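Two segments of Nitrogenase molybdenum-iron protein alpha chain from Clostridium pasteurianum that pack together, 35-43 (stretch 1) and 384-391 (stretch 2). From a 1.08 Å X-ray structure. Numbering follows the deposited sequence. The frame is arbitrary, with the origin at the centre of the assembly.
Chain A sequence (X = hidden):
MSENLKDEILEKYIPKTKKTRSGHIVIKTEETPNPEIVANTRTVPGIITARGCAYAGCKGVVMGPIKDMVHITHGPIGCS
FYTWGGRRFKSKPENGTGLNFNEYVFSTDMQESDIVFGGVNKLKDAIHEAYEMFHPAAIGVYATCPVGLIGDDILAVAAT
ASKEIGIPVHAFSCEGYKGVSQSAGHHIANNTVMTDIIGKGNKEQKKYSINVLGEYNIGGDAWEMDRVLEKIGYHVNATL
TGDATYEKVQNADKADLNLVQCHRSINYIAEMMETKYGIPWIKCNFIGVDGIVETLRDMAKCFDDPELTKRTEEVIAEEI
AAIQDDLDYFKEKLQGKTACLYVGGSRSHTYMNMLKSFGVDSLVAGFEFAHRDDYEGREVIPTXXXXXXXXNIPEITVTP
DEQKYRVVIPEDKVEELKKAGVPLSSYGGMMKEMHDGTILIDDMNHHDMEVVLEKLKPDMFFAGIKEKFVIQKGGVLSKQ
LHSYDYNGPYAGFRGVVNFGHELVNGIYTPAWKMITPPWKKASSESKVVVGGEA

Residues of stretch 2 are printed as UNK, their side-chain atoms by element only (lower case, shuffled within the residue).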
ATOM      1  N   PRO A  35      54.615  -2.485  -5.901  1.00 20.89           N
ATOM      2  CA  PRO A  35      54.725  -3.924  -6.050  1.00 19.50           C
ATOM      3  C   PRO A  35      53.980  -4.435  -7.264  1.00 17.63           C
ATOM      4  O   PRO A  35      52.922  -3.922  -7.624  1.00 22.96           O
ATOM      5  CB  PRO A  35      54.068  -4.470  -4.785  1.00 22.87           C
ATOM      6  CG  PRO A  35      53.140  -3.385  -4.345  1.00 21.69           C
ATOM      7  CD  PRO A  35      53.854  -2.102  -4.704  1.00 23.84           C
ATOM      8  N   GLU A  36      54.508  -5.478  -7.863  1.00 15.55           N
ATOM      9  CA  GLU A  36      53.823  -6.173  -8.940  1.00 14.34           C
ATOM     10  C   GLU A  36      52.718  -7.073  -8.385  1.00 14.72           C
ATOM     11  O   GLU A  36      52.938  -7.793  -7.405  1.00 15.94           O
ATOM     12  CB  GLU A  36      54.843  -7.000  -9.705  1.00 16.38           C
ATOM     13  CG  GLU A  36      54.304  -7.888 -10.775  1.00 24.97           C
ATOM     14  CD  GLU A  36      55.381  -8.460 -11.707  1.00 47.75           C
ATOM     15  OE1 GLU A  36      54.980  -9.321 -12.535  1.00 26.33           O
ATOM     16  OE2 GLU A  36      56.585  -8.061 -11.624  1.00 94.61           O
ATOM     17  N   ILE A  37      51.565  -7.037  -9.044  1.00 13.13           N
ATOM     18  CA  ILE A  37      50.425  -7.855  -8.663  1.00 12.47           C
ATOM     19  C   ILE A  37      50.206  -8.885  -9.763  1.00 11.98           C
ATOM     20  O   ILE A  37      50.601  -8.668 -10.926  1.00 13.51           O
ATOM     21  CB  ILE A  37      49.170  -6.983  -8.406  1.00 12.69           C
ATOM     22  CG1 ILE A  37      48.119  -7.713  -7.544  1.00 12.77           C
ATOM     23  CG2 ILE A  37      48.560  -6.461  -9.715  1.00 13.43           C
ATOM     24  CD1 ILE A  37      47.051  -6.799  -6.988  1.00 13.13           C
ATOM     25  N   VAL A  38      49.534  -9.975  -9.415  1.00 12.38           N
ATOM     26  CA  VAL A  38      48.992 -10.934 -10.370  1.00 12.32           C
ATOM     27  C   VAL A  38      47.525 -10.578 -10.560  1.00 11.84           C
ATOM     28  O   VAL A  38      46.802 -10.414  -9.589  1.00 12.60           O
ATOM     29  CB  VAL A  38      49.161 -12.389  -9.896  1.00 12.58           C
ATOM     30  CG1 VAL A  38      48.566 -13.343 -10.937  1.00 13.85           C
ATOM     31  CG2 VAL A  38      50.626 -12.709  -9.667  1.00 14.16           C
ATOM     32  N   ALA A  39      47.093 -10.451 -11.820  1.00 11.24           N
ATOM     33  CA  ALA A  39      45.729 -10.062 -12.143  1.00 12.02           C
ATOM     34  C   ALA A  39      45.315 -10.701 -13.459  1.00 10.96           C
ATOM     35  O   ALA A  39      46.163 -11.178 -14.226  1.00 12.70           O
ATOM     36  CB  ALA A  39      45.634  -8.552 -12.234  1.00 12.12           C
ATOM     37  N   ASN A  40      44.015 -10.702 -13.733  1.00 10.00           N
ATOM     38  CA  ASN A  40      43.502 -11.216 -14.997  1.00 10.45           C
ATOM     39  C   ASN A  40      43.919 -12.649 -15.266  1.00 11.44           C
ATOM     40  O   ASN A  40      44.255 -13.021 -16.380  1.00 12.36           O
ATOM     41  CB  ASN A  40      43.901 -10.265 -16.144  1.00 10.70           C
ATOM     42  CG  ASN A  40      43.246 -10.615 -17.481  1.00 10.38           C
ATOM     43  OD1 ASN A  40      43.889 -10.443 -18.565  1.00 14.35           O
ATOM     44  ND2 ASN A  40      42.044 -11.066 -17.450  1.00  8.24           N
ATOM     45  N   THR A  41      43.872 -13.470 -14.220  1.00 11.32           N
ATOM     46  CA  THR A  41      44.025 -14.914 -14.341  1.00 11.18           C
ATOM     47  C   THR A  41      42.700 -15.565 -13.995  1.00 10.85           C
ATOM     48  O   THR A  41      41.755 -14.924 -13.532  1.00 11.73           O
ATOM     49  CB  THR A  41      45.145 -15.450 -13.450  1.00 14.07           C
ATOM     50  OG1 THR A  41      44.799 -15.261 -12.086  1.00 15.85           O
ATOM     51  CG2 THR A  41      46.484 -14.760 -13.721  1.00 17.82           C
ATOM     52  N   ARG A  42      42.612 -16.875 -14.186  1.00 11.56           N
ATOM     53  CA  ARG A  42      41.380 -17.593 -13.952  1.00 11.41           C
ATOM     54  C   ARG A  42      40.935 -17.470 -12.492  1.00 10.67           C
ATOM     55  O   ARG A  42      41.730 -17.266 -11.569  1.00 12.19           O
ATOM     56  CB  ARG A  42      41.524 -19.070 -14.337  1.00 14.19           C
ATOM     57  CG  ARG A  42      42.410 -19.877 -13.410  1.00 17.59           C
ATOM     58  CD  ARG A  42      42.281 -21.359 -13.693  1.00 27.48           C
ATOM     59  NE  ARG A  42      42.976 -21.766 -14.888  1.00 43.21           N
ATOM     60  CZ  ARG A  42      43.162 -23.031 -15.257  1.00 76.08           C
ATOM     61  NH1 ARG A  42      42.689 -24.020 -14.512  1.00 93.05           N
ATOM     62  NH2 ARG A  42      43.826 -23.305 -16.371  1.00117.27           N
ATOM     63  N   THR A  43      39.636 -17.567 -12.280  1.00 10.78           N
ATOM     64  CA  THR A  43      39.084 -17.630 -10.951  1.00 10.13           C
ATOM     65  C   THR A  43      39.366 -19.000 -10.361  1.00  9.86           C
ATOM     66  O   THR A  43      39.209 -20.022 -11.032  1.00 12.13           O
ATOM     67  CB  THR A  43      37.560 -17.442 -10.986  1.00 10.65           C
ATOM     68  OG1 THR A  43      37.250 -16.320 -11.837  1.00 11.33           O
ATOM     69  CG2 THR A  43      37.008 -17.228  -9.612  1.00 11.19           C
ATOM     70  N   UNK A 384      53.565  -7.798 -19.457  1.00 18.15           N
ATOM     71  CA  UNK A 384      52.416  -8.630 -19.119  1.00 22.86           C
ATOM     72  C   UNK A 384      52.477  -9.938 -19.924  1.00 29.45           C
ATOM     73  O   UNK A 384      52.522  -9.914 -21.147  1.00 33.27           O
ATOM     74  c   UNK A 384      49.740  -5.885 -18.532  1.00 15.13           C
ATOM     75  c   UNK A 384      51.090  -7.881 -19.355  1.00 19.77           C
ATOM     76  c   UNK A 384      50.988  -6.708 -18.380  1.00 15.85           C
ATOM     77  c   UNK A 384      49.914  -8.833 -19.171  1.00 30.02           C
ATOM     78  N   UNK A 385      52.492 -11.054 -19.190  1.00 36.82           N
ATOM     79  CA  UNK A 385      52.539 -12.395 -19.738  1.00 42.84           C
ATOM     80  C   UNK A 385      51.176 -12.768 -20.263  1.00 26.99           C
ATOM     81  O   UNK A 385      50.192 -12.594 -19.608  1.00 19.21           O
ATOM     82  c   UNK A 385      52.892 -13.384 -18.634  1.00 60.06           C
ATOM     83  c   UNK A 385      54.232 -13.316 -16.514  1.00138.02           C
ATOM     84  c   UNK A 385      55.289 -12.437 -15.867  1.00156.78           C
ATOM     85  n   UNK A 385      54.931 -12.084 -14.465  1.00155.98           N
ATOM     86  c   UNK A 385      54.273 -13.189 -18.028  1.00 90.95           C
ATOM     87  N   UNK A 386      51.150 -13.384 -21.415  1.00 43.13           N
ATOM     88  CA  UNK A 386      49.923 -13.796 -22.021  1.00 37.98           C
ATOM     89  C   UNK A 386      49.432 -15.064 -21.327  1.00 37.04           C
ATOM     90  O   UNK A 386      50.093 -16.066 -21.348  1.00 41.71           O
ATOM     91  c   UNK A 386      50.906 -12.943 -24.191  1.00 44.30           C
ATOM     92  c   UNK A 386      48.828 -14.423 -24.182  1.00 77.70           C
ATOM     93  c   UNK A 386      50.156 -14.108 -23.505  1.00 49.44           C
ATOM     94  c   UNK A 386      51.135 -13.133 -25.677  1.00 56.77           C
ATOM     95  N   UNK A 387      48.264 -15.027 -20.713  1.00 21.46           N
ATOM     96  CA  UNK A 387      47.810 -16.120 -19.908  1.00 29.01           C
ATOM     97  C   UNK A 387      46.996 -17.112 -20.781  1.00 19.21           C
ATOM     98  O   UNK A 387      46.278 -16.724 -21.721  1.00 20.61           O
ATOM     99  c   UNK A 387      46.280 -16.411 -17.964  1.00 20.25           C
ATOM    100  o   UNK A 387      46.749 -16.647 -16.862  1.00 28.68           O
ATOM    101  o   UNK A 387      45.243 -16.867 -18.436  1.00 27.80           O
ATOM    102  c   UNK A 387      46.992 -15.454 -18.800  1.00 25.65           C
ATOM    103  N   UNK A 388      47.123 -18.400 -20.509  1.00 24.80           N
ATOM    104  CA  UNK A 388      46.478 -19.417 -21.340  1.00 23.23           C
ATOM    105  C   UNK A 388      44.929 -19.325 -21.395  1.00 21.51           C
ATOM    106  O   UNK A 388      44.294 -19.659 -22.412  1.00 22.77           O
ATOM    107  c   UNK A 388      46.899 -20.800 -20.876  1.00 33.24           C
ATOM    108  N   UNK A 389      44.322 -18.873 -20.308  1.00 16.57           N
ATOM    109  CA  UNK A 389      42.864 -18.807 -20.255  1.00 15.39           C
ATOM    110  C   UNK A 389      42.261 -17.612 -20.999  1.00 13.71           C
ATOM    111  O   UNK A 389      41.042 -17.570 -21.179  1.00 17.20           O
ATOM    112  c   UNK A 389      42.420 -18.831 -18.795  1.00 15.07           C
ATOM    113  o   UNK A 389      42.379 -21.170 -18.696  1.00 19.00           O
ATOM    114  c   UNK A 389      42.756 -20.141 -18.141  1.00 15.77           C
ATOM    115  o   UNK A 389      43.444 -20.144 -17.119  1.00 18.76           O
ATOM    116  N   UNK A 390      43.094 -16.681 -21.449  1.00 14.37           N
ATOM    117  CA  UNK A 390      42.616 -15.559 -22.282  1.00 13.54           C
ATOM    118  C   UNK A 390      43.307 -15.471 -23.656  1.00 14.73           C
ATOM    119  O   UNK A 390      43.049 -14.548 -24.413  1.00 14.57           O
ATOM    120  o   UNK A 390      41.893 -14.221 -20.404  1.00 13.85           O
ATOM    121  c   UNK A 390      42.737 -14.230 -21.534  1.00 16.00           C
ATOM    122  N   UNK A 391      44.151 -16.440 -23.993  1.00 16.21           N
ATOM    123  CA  UNK A 391      44.956 -16.347 -25.192  1.00 18.43           C
ATOM    124  C   UNK A 391      44.147 -16.355 -26.466  1.00 17.99           C
ATOM    125  O   UNK A 391      44.614 -15.825 -27.488  1.00 21.86           O
ATOM    126  n   UNK A 391      45.137 -21.687 -26.073  1.00119.63           N
ATOM    127  c   UNK A 391      46.302 -21.260 -25.251  1.00100.70           C
ATOM    128  c   UNK A 391      46.707 -19.825 -25.551  1.00 52.82           C
ATOM    129  c   UNK A 391      45.528 -18.856 -25.428  1.00 31.73           C
ATOM    130  c   UNK A 391      46.026 -17.442 -25.234  1.00 24.29           C
TER
HETATM  131  O   HOH W   1      40.864 -11.741 -19.759  1.00 11.15           O
HETATM  132  O   HOH W   2      43.549 -14.728 -18.403  1.00 16.65           O
HETATM  133  O   HOH W   3      44.678 -18.171 -15.708  1.00 17.20           O
HETATM  134  O   HOH W   4      45.632 -21.751 -17.138  1.00 51.91           O

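Position 384 carries four side-chain carbons and no other element. The chain forks at CB, and one arm is two carbons long. The side chain does not reach stretch 1. The fork at CB with unequal arms identifies Ile 384.

Position 385 has four carbons in a row ending in a nitrogen. CA-to-CB points sideways, but the chain end comes nearer stretch 1. The terminal nitrogen lies 3.4 Å from OE1 of Glu 36. An unbranched chain of this kind is lysine, so this is Lys 385. Its NZ forms a salt bridge with Glu 36, and the hydrogen bond within it is weak. The side chain is poorly ordered, and its chi2 and chi3 lie between wells.

Position 386 again has four carbons, forked at CB, with one arm of two carbons. It is out of reach of stretch 1. This is Ile 386, exposed and without a part in the contact.

Position 387 has two carbons, the second carrying two oxygens. CB points toward stretch 1. One oxygen lies 3.7 Å from CG2 of Thr 41. A carboxylate one carbon beyond CB means aspartate, Asp 387. Its OD2 also accepts a hydrogen bond from the backbone N of position 389, at 2.9 Å.

Position 388 has a single side-chain carbon, which makes no contact with stretch 1. This is Ala 388.

Position 389 has two carbons, the second bearing two oxygens, and CB points toward stretch 1. One oxygen is 2.8 Å from NE of Arg 42, at the edge of the guanidinium and near its plane. The residue is Asp 389. Its OD2 accepts a hydrogen bond from NE with an angle of 152°, and a weak one from NH2 of Arg 42 at 3.3 Å. The pair is a salt bridge.

Position 390 has one carbon followed by one oxygen. The oxygen is 4.3 Å from ND2 of Asn 40, too far for a direct hydrogen bond. This is Ser 390. Water 1 fills the gap, 2.7 Å from ND2 of Asn 40 and 2.8 Å from OG of Ser 390. The backbone N of Ser 390 bonds to O of Asp 387 at 3.2 Å.

Position 391 has four carbons in a row ending in nitrogen. It is Lys 391, out of reach of stretch 1.

The contact is small, burying 274 Å² in all, and mostly polar. Two salt bridges join the loops directly, and that of Arg 42 has the shorter hydrogen bond. Water also joins the stretches. Water 2 donates to O of Asn 40 and, weakly, to OD2 of Asp 387, and also bonds to OG of Ser 390. Water 3 accepts from N of Arg 42 and donates to both aspartates. Water 4 accepts from NH2 of Arg 42 and donates to OD2 of Asp 389, reinforcing that salt bridge.

Stretch 2 (384-391) IKIDADSK
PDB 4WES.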